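Long-range contacts in 2-hydroxychromene-2-carboxylate isomerase (PDB 2IMF), which catalyses the reversible, glutathione-dependent isomerization of 2-hydroxychromene-2-carboxylate to trans-O-hydroxybenzylidenepyruvate in bacterial naphthalene degradation: residues F5-L10 with A104-V109; S14-Q19 with I76-P81; I32-I37 with I91-S96. All coordinates share one frame; numbering follows the deposited sequence.

Contact 1: F5-L10 with A104-V109. With TOM (4-(2-methoxyphenyl)-2-oxobut-3-enoic acid), chain F.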
loop_
_atom_site.group_PDB
_atom_site.type_symbol
_atom_site.label_atom_id
_atom_site.label_comp_id
_atom_site.label_asym_id
_atom_site.label_seq_id
_atom_site.Cartn_x
_atom_site.Cartn_y
_atom_site.Cartn_z
ATOM N N PHE A 5 1.951 4.824 17.682
ATOM C CA PHE A 5 2.770 4.528 16.500
ATOM C C PHE A 5 3.604 3.330 16.729
ATOM O O PHE A 5 4.413 3.279 17.673
ATOM C CB PHE A 5 3.598 5.773 16.261
ATOM C CG PHE A 5 4.616 5.671 15.137
ATOM C CD1 PHE A 5 4.346 5.043 13.903
ATOM C CD2 PHE A 5 5.847 6.351 15.293
ATOM C CE1 PHE A 5 5.293 5.022 12.869
ATOM C CE2 PHE A 5 6.812 6.319 14.248
ATOM C CZ PHE A 5 6.517 5.598 13.048
ATOM N N TYR A 6 3.483 2.399 15.795
ATOM C CA TYR A 6 4.206 1.123 15.873
ATOM C C TYR A 6 5.159 1.048 14.700
ATOM O O TYR A 6 4.759 1.227 13.552
ATOM C CB TYR A 6 3.251 -0.059 15.773
ATOM C CG TYR A 6 2.337 -0.137 16.942
ATOM C CD1 TYR A 6 1.155 0.680 17.053
ATOM C CD2 TYR A 6 2.694 -0.907 18.006
ATOM C CE1 TYR A 6 0.323 0.603 18.163
ATOM C CE2 TYR A 6 1.850 -0.977 19.204
ATOM C CZ TYR A 6 0.691 -0.201 19.191
ATOM O OH TYR A 6 -0.124 -0.224 20.363
ATOM N N PHE A 7 6.439 0.822 14.953
ATOM C CA PHE A 7 7.464 0.849 13.912
ATOM C C PHE A 7 8.528 -0.208 14.250
ATOM O O PHE A 7 8.624 -0.689 15.398
ATOM C CB PHE A 7 8.129 2.237 13.802
ATOM C CG PHE A 7 8.910 2.630 15.041
ATOM C CD1 PHE A 7 8.280 3.177 16.141
ATOM C CD2 PHE A 7 10.244 2.369 15.145
ATOM C CE1 PHE A 7 9.010 3.513 17.270
ATOM C CE2 PHE A 7 10.943 2.624 16.288
ATOM C CZ PHE A 7 10.294 3.234 17.347
ATOM N N ASP A 8 9.341 -0.539 13.240
ATOM C CA ASP A 8 10.570 -1.362 13.368
ATOM C C ASP A 8 11.610 -0.568 12.567
ATOM O O ASP A 8 11.287 -0.084 11.471
ATOM C CB ASP A 8 10.297 -2.761 12.772
ATOM C CG ASP A 8 11.481 -3.733 12.894
ATOM O OD1 ASP A 8 12.659 -3.268 12.826
ATOM O OD2 ASP A 8 11.237 -4.943 12.955
ATOM N N PHE A 9 12.807 -0.333 13.108
ATOM C CA PHE A 9 13.795 0.515 12.376
ATOM C C PHE A 9 14.242 -0.122 11.049
ATOM O O PHE A 9 14.825 0.589 10.261
ATOM C CB PHE A 9 15.028 0.826 13.250
ATOM C CG PHE A 9 14.763 1.807 14.363
ATOM C CD1 PHE A 9 14.425 3.120 14.070
ATOM C CD2 PHE A 9 14.935 1.417 15.662
ATOM C CE1 PHE A 9 14.200 4.079 15.113
ATOM C CE2 PHE A 9 14.732 2.337 16.749
ATOM C CZ PHE A 9 14.370 3.640 16.460
ATOM N N LEU A 10 13.939 -1.392 10.807
ATOM C CA LEU A 10 14.258 -1.972 9.457
ATOM C C LEU A 10 13.396 -1.422 8.364
ATOM O O LEU A 10 13.703 -1.600 7.198
ATOM C CB LEU A 10 14.175 -3.507 9.423
ATOM C CG LEU A 10 12.800 -4.126 9.587
ATOM C CD1 LEU A 10 11.999 -4.121 8.267
ATOM C CD2 LEU A 10 12.962 -5.563 9.986
ATOM N N ALA A 104 13.270 11.927 20.210
ATOM C CA ALA A 104 14.605 12.253 19.756
ATOM C C ALA A 104 15.373 10.976 19.369
ATOM O O ALA A 104 16.033 10.964 18.343
ATOM C CB ALA A 104 15.380 13.024 20.813
ATOM N N TYR A 105 15.258 9.955 20.207
ATOM C CA TYR A 105 15.911 8.653 19.875
ATOM C C TYR A 105 15.374 8.136 18.536
ATOM O O TYR A 105 16.137 7.803 17.628
ATOM C CB TYR A 105 15.693 7.626 20.938
ATOM C CG TYR A 105 16.325 6.272 20.682
ATOM C CD1 TYR A 105 17.661 6.058 20.935
ATOM C CD2 TYR A 105 15.587 5.311 20.067
ATOM C CE1 TYR A 105 18.217 4.800 20.714
ATOM C CE2 TYR A 105 16.095 4.073 19.828
ATOM C CZ TYR A 105 17.458 3.824 20.140
ATOM O OH TYR A 105 17.999 2.589 19.941
ATOM N N VAL A 106 14.062 8.073 18.382
ATOM C CA VAL A 106 13.487 7.510 17.168
ATOM C C VAL A 106 13.955 8.350 15.985
ATOM O O VAL A 106 14.315 7.781 14.928
ATOM C CB VAL A 106 11.969 7.435 17.329
ATOM C CG1 VAL A 106 11.337 7.059 15.996
ATOM C CG2 VAL A 106 11.623 6.424 18.411
ATOM N N ASN A 107 13.944 9.698 16.078
ATOM C CA ASN A 107 14.390 10.507 14.985
ATOM C C ASN A 107 15.856 10.312 14.631
ATOM O O ASN A 107 16.213 10.185 13.473
ATOM C CB ASN A 107 14.110 12.012 15.324
ATOM C CG ASN A 107 12.621 12.370 15.338
ATOM O OD1 ASN A 107 11.781 11.664 14.772
ATOM N ND2 ASN A 107 12.288 13.467 16.027
ATOM N N VAL A 108 16.702 10.302 15.641
ATOM C CA VAL A 108 18.128 10.187 15.346
ATOM C C VAL A 108 18.444 8.814 14.724
ATOM O O VAL A 108 19.203 8.736 13.748
ATOM C CB VAL A 108 18.913 10.330 16.694
ATOM C CG1 VAL A 108 20.330 9.822 16.581
ATOM C CG2 VAL A 108 18.877 11.822 17.189
ATOM N N VAL A 109 17.820 7.743 15.227
ATOM C CA VAL A 109 18.127 6.411 14.709
ATOM C C VAL A 109 17.565 6.282 13.288
ATOM O O VAL A 109 18.238 5.786 12.370
ATOM C CB VAL A 109 17.619 5.293 15.606
ATOM C CG1 VAL A 109 17.819 3.910 14.990
ATOM C CG2 VAL A 109 18.315 5.346 16.959
HETATM O O8 TOM F . 9.793 -6.502 3.047
HETATM C C9 TOM F . 9.643 -6.335 4.252
HETATM C C10 TOM F . 9.597 -7.400 5.221
HETATM O O11 TOM F . 8.525 -8.052 5.245
HETATM O O10 TOM F . 10.544 -7.555 6.018
HETATM C C8 TOM F . 9.396 -4.993 4.868
HETATM C C7 TOM F . 9.306 -3.854 4.220
HETATM C C1 TOM F . 10.350 -3.329 3.256
HETATM C C6 TOM F . 9.843 -2.758 2.105
HETATM C C5 TOM F . 10.720 -2.268 1.142
HETATM C C4 TOM F . 12.100 -2.304 1.404
HETATM C C3 TOM F . 12.617 -2.859 2.556
HETATM C C2 TOM F . 11.702 -3.369 3.495
HETATM O O2 TOM F . 12.096 -3.909 4.671
HETATM C C11 TOM F . 13.470 -3.651 4.967
#
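Val109 sets its methyl CG1 squarely on the ring of Phe9, 3.5 Å from CG1 to the ring centroid and only 7° off the normal, a clear CH-pi contact. Phe9 CG lies beside its backbone N, anti to the carbonyl carbon (chi1 -72°), starting the side chain toward the helix. Phe7 CE2 covers the other face of that ring nearer the rim, so the ring lies between strand and helix residues. At the ring's edge, Phe9 CE1 comes within 3.7 Å of Val106 O. Tyr105 approaches obliquely, its ring plane at 68° to that of Phe9, with the CE2 atoms of Phe9 and Tyr105 3.8 Å apart. Phe7 and Val106 reach tip to tip, CZ to CG2 at 3.6 Å. An alanine in place of Phe9 would probably open a gap between Phe7 and Val109 and deprive the Tyr105 ring of an aromatic neighbour. Leu10 N donates a hydrogen bond to Asp8 OD1, closing an Asx turn, and Leu10, with CD1 3.6 Å from O2 of TOM, lines the ligand pocket. Buried, the contact joins the end of strand 2-7 and its loop to helix 99-115, with helix 12-28 touching Phe7 and Val106 and helix 125-133 packing on Tyr105.

Contact 2: S14-Q19 with I76-P81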
loop_
_atom_site.group_PDB
_atom_site.type_symbol
_atom_site.label_atom_id
_atom_site.label_comp_id
_atom_site.label_asym_id
_atom_site.label_seq_id
_atom_site.Cartn_x
_atom_site.Cartn_y
_atom_site.Cartn_z
ATOM N N SER A 14 8.344 2.996 7.548
ATOM C CA SER A 14 8.287 3.552 8.895
ATOM C C SER A 14 9.127 4.808 9.074
ATOM O O SER A 14 8.751 5.725 9.831
ATOM C CB SER A 14 8.678 2.523 9.940
ATOM O OG SER A 14 7.732 1.461 9.994
ATOM N N TYR A 15 10.269 4.880 8.339
ATOM C CA TYR A 15 11.114 6.036 8.353
ATOM C C TYR A 15 10.288 7.171 7.800
ATOM O O TYR A 15 10.246 8.281 8.380
ATOM C CB TYR A 15 12.295 5.779 7.433
ATOM C CG TYR A 15 13.035 7.004 7.008
ATOM C CD1 TYR A 15 13.733 7.787 7.935
ATOM C CD2 TYR A 15 13.110 7.334 5.655
ATOM C CE1 TYR A 15 14.506 8.915 7.478
ATOM C CE2 TYR A 15 13.881 8.422 5.203
ATOM C CZ TYR A 15 14.531 9.215 6.162
ATOM O OH TYR A 15 15.288 10.324 5.802
ATOM N N LEU A 16 9.605 6.953 6.665
ATOM C CA LEU A 16 8.770 8.006 6.059
ATOM C C LEU A 16 7.645 8.419 7.038
ATOM O O LEU A 16 7.382 9.608 7.280
ATOM C CB LEU A 16 8.109 7.483 4.812
ATOM C CG LEU A 16 9.087 7.273 3.632
ATOM C CD1 LEU A 16 8.378 6.540 2.508
ATOM C CD2 LEU A 16 9.650 8.657 3.116
ATOM N N ALA A 17 6.921 7.448 7.597
ATOM C CA ALA A 17 5.854 7.760 8.562
ATOM C C ALA A 17 6.367 8.516 9.755
ATOM O O ALA A 17 5.684 9.460 10.227
ATOM C CB ALA A 17 5.111 6.475 8.997
ATOM N N ASN A 18 7.516 8.128 10.296
ATOM C CA ASN A 18 8.022 8.869 11.429
ATOM C C ASN A 18 8.322 10.292 11.067
ATOM O O ASN A 18 8.040 11.138 11.910
ATOM C CB ASN A 18 9.285 8.180 11.951
ATOM C CG ASN A 18 9.843 8.884 13.129
ATOM O OD1 ASN A 18 9.179 8.970 14.151
ATOM N ND2 ASN A 18 11.004 9.503 12.951
ATOM N N GLN A 19 8.861 10.544 9.887
ATOM C CA GLN A 19 9.151 11.955 9.498
ATOM C C GLN A 19 7.847 12.754 9.503
ATOM O O GLN A 19 7.810 13.888 10.019
ATOM C CB GLN A 19 9.747 11.954 8.059
ATOM C CG GLN A 19 9.861 13.347 7.299
ATOM C CD GLN A 19 10.847 14.277 7.955
ATOM O OE1 GLN A 19 11.732 13.866 8.703
ATOM N NE2 GLN A 19 10.708 15.554 7.654
ATOM N N ILE A 76 13.279 14.782 2.029
ATOM C CA ILE A 76 14.268 14.152 2.866
ATOM C C ILE A 76 15.028 13.119 2.038
ATOM O O ILE A 76 14.505 12.607 1.058
ATOM C CB ILE A 76 13.604 13.474 4.109
ATOM C CG1 ILE A 76 12.658 12.310 3.714
ATOM C CG2 ILE A 76 12.868 14.481 4.929
ATOM C CD1 ILE A 76 11.953 11.666 4.914
ATOM N N PRO A 77 16.277 12.747 2.426
ATOM C CA PRO A 77 17.011 11.682 1.754
ATOM C C PRO A 77 16.416 10.350 2.179
ATOM O O PRO A 77 15.850 10.221 3.269
ATOM C CB PRO A 77 18.438 11.815 2.361
ATOM C CG PRO A 77 18.259 12.460 3.623
ATOM C CD PRO A 77 17.103 13.410 3.465
ATOM N N LEU A 78 16.674 9.355 1.373
ATOM C CA LEU A 78 16.354 7.997 1.817
ATOM C C LEU A 78 17.401 7.165 1.160
ATOM O O LEU A 78 17.515 7.045 -0.103
ATOM C CB LEU A 78 14.928 7.592 1.359
ATOM C CG LEU A 78 14.405 6.264 1.956
ATOM C CD1 LEU A 78 12.854 6.382 1.977
ATOM C CD2 LEU A 78 14.882 4.996 1.233
ATOM N N VAL A 79 18.206 6.504 2.000
ATOM C CA VAL A 79 19.351 5.723 1.536
ATOM C C VAL A 79 19.297 4.335 2.176
ATOM O O VAL A 79 19.217 4.254 3.401
ATOM C CB VAL A 79 20.655 6.411 1.928
ATOM C CG1 VAL A 79 21.874 5.562 1.490
ATOM C CG2 VAL A 79 20.643 7.857 1.403
ATOM N N PHE A 80 19.257 3.244 1.409
ATOM C CA PHE A 80 19.226 1.901 1.929
ATOM C C PHE A 80 20.496 1.597 2.700
ATOM O O PHE A 80 21.625 1.732 2.198
ATOM C CB PHE A 80 19.050 0.881 0.821
ATOM C CG PHE A 80 17.598 0.620 0.487
ATOM C CD1 PHE A 80 16.818 1.601 -0.114
ATOM C CD2 PHE A 80 17.036 -0.589 0.819
ATOM C CE1 PHE A 80 15.469 1.373 -0.371
ATOM C CE2 PHE A 80 15.720 -0.848 0.560
ATOM C CZ PHE A 80 14.922 0.149 -0.025
ATOM N N PRO A 81 20.314 1.079 3.925
ATOM C CA PRO A 81 21.476 0.545 4.648
ATOM C C PRO A 81 21.865 -0.828 4.096
ATOM O O PRO A 81 21.097 -1.428 3.341
ATOM C CB PRO A 81 20.935 0.412 6.084
ATOM C CG PRO A 81 19.497 -0.010 5.884
ATOM C CD PRO A 81 19.051 0.894 4.689
#
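Tyr15 reaches out from helix 12-28 and gives its hydroxyl proton to the backbone of the loop: OH to Pro77 O is 2.6 Å, and the donor lies nearly along the C=O axis, at 163°. CG of Tyr15 stands anti to the backbone N (chi1 162°), which starts the side chain toward the loop. Pro77 O sits near the plane of that ring, at its edge, and so does Leu78 CD1, 3.8 Å from Tyr15 CD2; the two side chains run past one another, pointing opposite ways. Ile76 meets Tyr15 tip to tip, its CD1 3.7 Å from Tyr15 OH. Leu16 is more loosely engaged, its CD2 4.1 Å from Leu78 CD1 and 4.2 Å from Ile76 CD1, and it also packs on Leu67, Trp70 and Tyr74 of helix 57-74. One turn on from Tyr15, Gln19 in the conformer given lays its aliphatic part beside Ile76, with CG 3.6 Å from Ile76 CD1. Phe80, farther along the loop, belongs to the TOM pocket. Chemically, one short, directional bond has the hydrocarbon of Ile76 and Leu78 beside it: it satisfies a loop carbonyl and fixes where the phenol points.

Contact 3: I32-I37 with I91-S96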
loop_
_atom_site.group_PDB
_atom_site.type_symbol
_atom_site.label_atom_id
_atom_site.label_comp_id
_atom_site.label_asym_id
_atom_site.label_seq_id
_atom_site.Cartn_x
_atom_site.Cartn_y
_atom_site.Cartn_z
ATOM N N ILE A 32 2.612 11.728 20.321
ATOM C CA ILE A 32 2.855 10.364 19.746
ATOM C C ILE A 32 3.287 9.442 20.847
ATOM O O ILE A 32 4.270 9.749 21.568
ATOM C CB ILE A 32 4.010 10.384 18.737
ATOM C CG1 ILE A 32 3.706 11.326 17.565
ATOM C CG2 ILE A 32 4.291 8.969 18.189
ATOM C CD1 ILE A 32 2.517 10.853 16.746
ATOM N N ARG A 33 2.637 8.290 20.967
ATOM C CA ARG A 33 3.108 7.223 21.806
ATOM C C ARG A 33 3.889 6.214 20.912
ATOM O O ARG A 33 3.273 5.479 20.092
ATOM C CB ARG A 33 1.959 6.557 22.553
ATOM C CG ARG A 33 2.405 5.444 23.433
ATOM C CD ARG A 33 1.230 4.895 24.295
ATOM N NE ARG A 33 0.138 5.860 24.413
ATOM C CZ ARG A 33 -1.168 5.559 24.424
ATOM N NH1 ARG A 33 -1.591 4.311 24.327
ATOM N NH2 ARG A 33 -2.062 6.518 24.514
ATOM N N TYR A 34 5.210 6.155 21.073
ATOM C CA TYR A 34 6.078 5.309 20.211
ATOM C C TYR A 34 6.183 3.885 20.711
ATOM O O TYR A 34 6.288 3.644 21.947
ATOM C CB TYR A 34 7.474 5.873 20.198
ATOM C CG TYR A 34 7.587 7.192 19.538
ATOM C CD1 TYR A 34 7.397 8.359 20.301
ATOM C CD2 TYR A 34 7.855 7.334 18.167
ATOM C CE1 TYR A 34 7.506 9.622 19.726
ATOM C CE2 TYR A 34 7.959 8.601 17.601
ATOM C CZ TYR A 34 7.750 9.742 18.394
ATOM O OH TYR A 34 7.871 10.975 17.829
ATOM N N ASN A 35 6.142 2.921 19.792
ATOM C CA ASN A 35 6.283 1.545 20.123
ATOM C C ASN A 35 7.221 0.869 19.111
ATOM O O ASN A 35 6.810 0.580 17.995
ATOM C CB ASN A 35 4.902 0.848 20.048
ATOM C CG ASN A 35 3.855 1.467 21.014
ATOM O OD1 ASN A 35 3.828 1.155 22.208
ATOM N ND2 ASN A 35 3.081 2.392 20.504
ATOM N N ALA A 36 8.428 0.516 19.553
ATOM C CA ALA A 36 9.368 -0.246 18.687
ATOM C C ALA A 36 9.055 -1.715 18.819
ATOM O O ALA A 36 9.041 -2.252 19.947
ATOM C CB ALA A 36 10.829 0.016 19.064
ATOM N N ILE A 37 8.764 -2.380 17.686
ATOM C CA ILE A 37 8.358 -3.788 17.743
ATOM C C ILE A 37 9.041 -4.608 16.675
ATOM O O ILE A 37 9.606 -4.079 15.724
ATOM C CB ILE A 37 6.809 -4.012 17.550
ATOM C CG1 ILE A 37 6.341 -3.372 16.206
ATOM C CG2 ILE A 37 6.060 -3.279 18.672
ATOM C CD1 ILE A 37 4.856 -3.738 15.860
ATOM N N ILE A 91 15.489 -2.513 20.415
ATOM C CA ILE A 91 15.573 -2.685 21.867
ATOM C C ILE A 91 16.011 -1.378 22.561
ATOM O O ILE A 91 15.480 -0.956 23.618
ATOM C CB ILE A 91 16.545 -3.756 22.178
ATOM C CG1 ILE A 91 15.986 -5.128 21.815
ATOM C CG2 ILE A 91 16.894 -3.645 23.679
ATOM C CD1 ILE A 91 17.001 -6.347 21.844
ATOM N N GLY A 92 16.957 -0.675 21.932
ATOM C CA GLY A 92 17.481 0.517 22.527
ATOM C C GLY A 92 16.451 1.619 22.709
ATOM O O GLY A 92 16.625 2.522 23.563
ATOM N N PHE A 93 15.358 1.584 21.930
ATOM C CA PHE A 93 14.289 2.542 22.144
ATOM C C PHE A 93 13.813 2.513 23.606
ATOM O O PHE A 93 13.400 3.535 24.104
ATOM C CB PHE A 93 13.094 2.250 21.187
ATOM C CG PHE A 93 11.848 2.993 21.575
ATOM C CD1 PHE A 93 11.740 4.303 21.255
ATOM C CD2 PHE A 93 10.809 2.379 22.295
ATOM C CE1 PHE A 93 10.669 5.060 21.675
ATOM C CE2 PHE A 93 9.718 3.103 22.717
ATOM C CZ PHE A 93 9.660 4.432 22.388
ATOM N N TYR A 94 13.810 1.359 24.224
ATOM C CA TYR A 94 13.323 1.263 25.588
ATOM C C TYR A 94 14.268 1.840 26.626
ATOM O O TYR A 94 13.892 1.855 27.817
ATOM C CB TYR A 94 12.925 -0.204 25.857
ATOM C CG TYR A 94 11.763 -0.550 24.915
ATOM C CD1 TYR A 94 10.504 -0.024 25.185
ATOM C CD2 TYR A 94 11.966 -1.271 23.720
ATOM C CE1 TYR A 94 9.434 -0.192 24.295
ATOM C CE2 TYR A 94 10.926 -1.479 22.834
ATOM C CZ TYR A 94 9.681 -0.886 23.103
ATOM O OH TYR A 94 8.613 -1.047 22.247
ATOM N N TYR A 95 15.413 2.375 26.237
ATOM C CA TYR A 95 16.222 3.157 27.183
ATOM C C TYR A 95 15.675 4.588 27.287
ATOM O O TYR A 95 16.041 5.255 28.228
ATOM C CB TYR A 95 17.635 3.242 26.600
ATOM C CG TYR A 95 18.708 3.764 27.553
ATOM C CD1 TYR A 95 19.294 2.869 28.428
ATOM C CD2 TYR A 95 19.198 5.093 27.483
ATOM C CE1 TYR A 95 20.322 3.279 29.310
ATOM C CE2 TYR A 95 20.231 5.499 28.361
ATOM C CZ TYR A 95 20.770 4.561 29.177
ATOM O OH TYR A 95 21.773 5.033 30.043
ATOM N N SER A 96 14.894 5.092 26.329
ATOM C CA SER A 96 14.554 6.490 26.300
ATOM C C SER A 96 13.522 6.781 27.361
ATOM O O SER A 96 12.771 5.905 27.784
ATOM C CB SER A 96 14.077 6.900 24.906
ATOM O OG SER A 96 12.884 6.260 24.511
#
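Phe93 lays the far end of its ring against the CB of Tyr34, with CZ 3.4 Å and CE1 3.6 Å from that carbon. The same ring borders the strand backbone, CE2 standing 3.6 Å from Tyr34 O. Nearer its root, Phe93 meets Ala36, the two CB atoms 3.8 Å apart; Ala36 CB comes at the ring obliquely. CG of Phe93 is anti to the backbone N (chi1 167°), which directs it toward the strand. From there the side chain spans two strand residues, its CB by Ala36 and its CZ by Tyr34. The Tyr34 ring itself turns away. Tyr94 supplies the polar link: its OH donates to Ala36 O at 2.6 Å, approaching at 126° to the C=O and tilted 20° from the carbonyl plane. Ala36 O in turn lies near the plane of the Tyr94 ring, at its edge. Phe93 CD2 sits over the centre of one Tyr94 face, 3.5 Å above it, so the two neighbouring aromatics pack on each other as both reach the strand. Behind them, Phe93 O accepts from both N and OG of Ser96, tying down the turn. Strand 31-36 is the outermost strand on its side of the chain's mixed sheet, hydrogen-bonded to the parallel strand 2-7. This is the thioredoxin-like sheet met by the helical part of a kappa class glutathione transferase, in the DsbA-like manner.

Contacts 1 and 3 share the sheet: parallel neighbours 2-7 and 31-36 carry their first segments, and their centres are about 7 Å apart. Their second segments come from successive helices, 87-92 and 99-115. Contact 2 is centred about 10 Å from contact 1 and about 17 Å from contact 3, across the chain's centre. Along the chain, contacts 2 and 3 each nest inside the loop closed by contact 1, and they alternate with one another. Asn18 joins the three regions, bonding to Asn107 through ND2 and packing on Phe5, Val106 and Tyr34. Together they join the strand-helix-strand unit 2-36 to the helices and loop 76-81 that follow, segments 5-10 and 76-81 giving Leu10 and Phe80 to the pocket of the bound TOM.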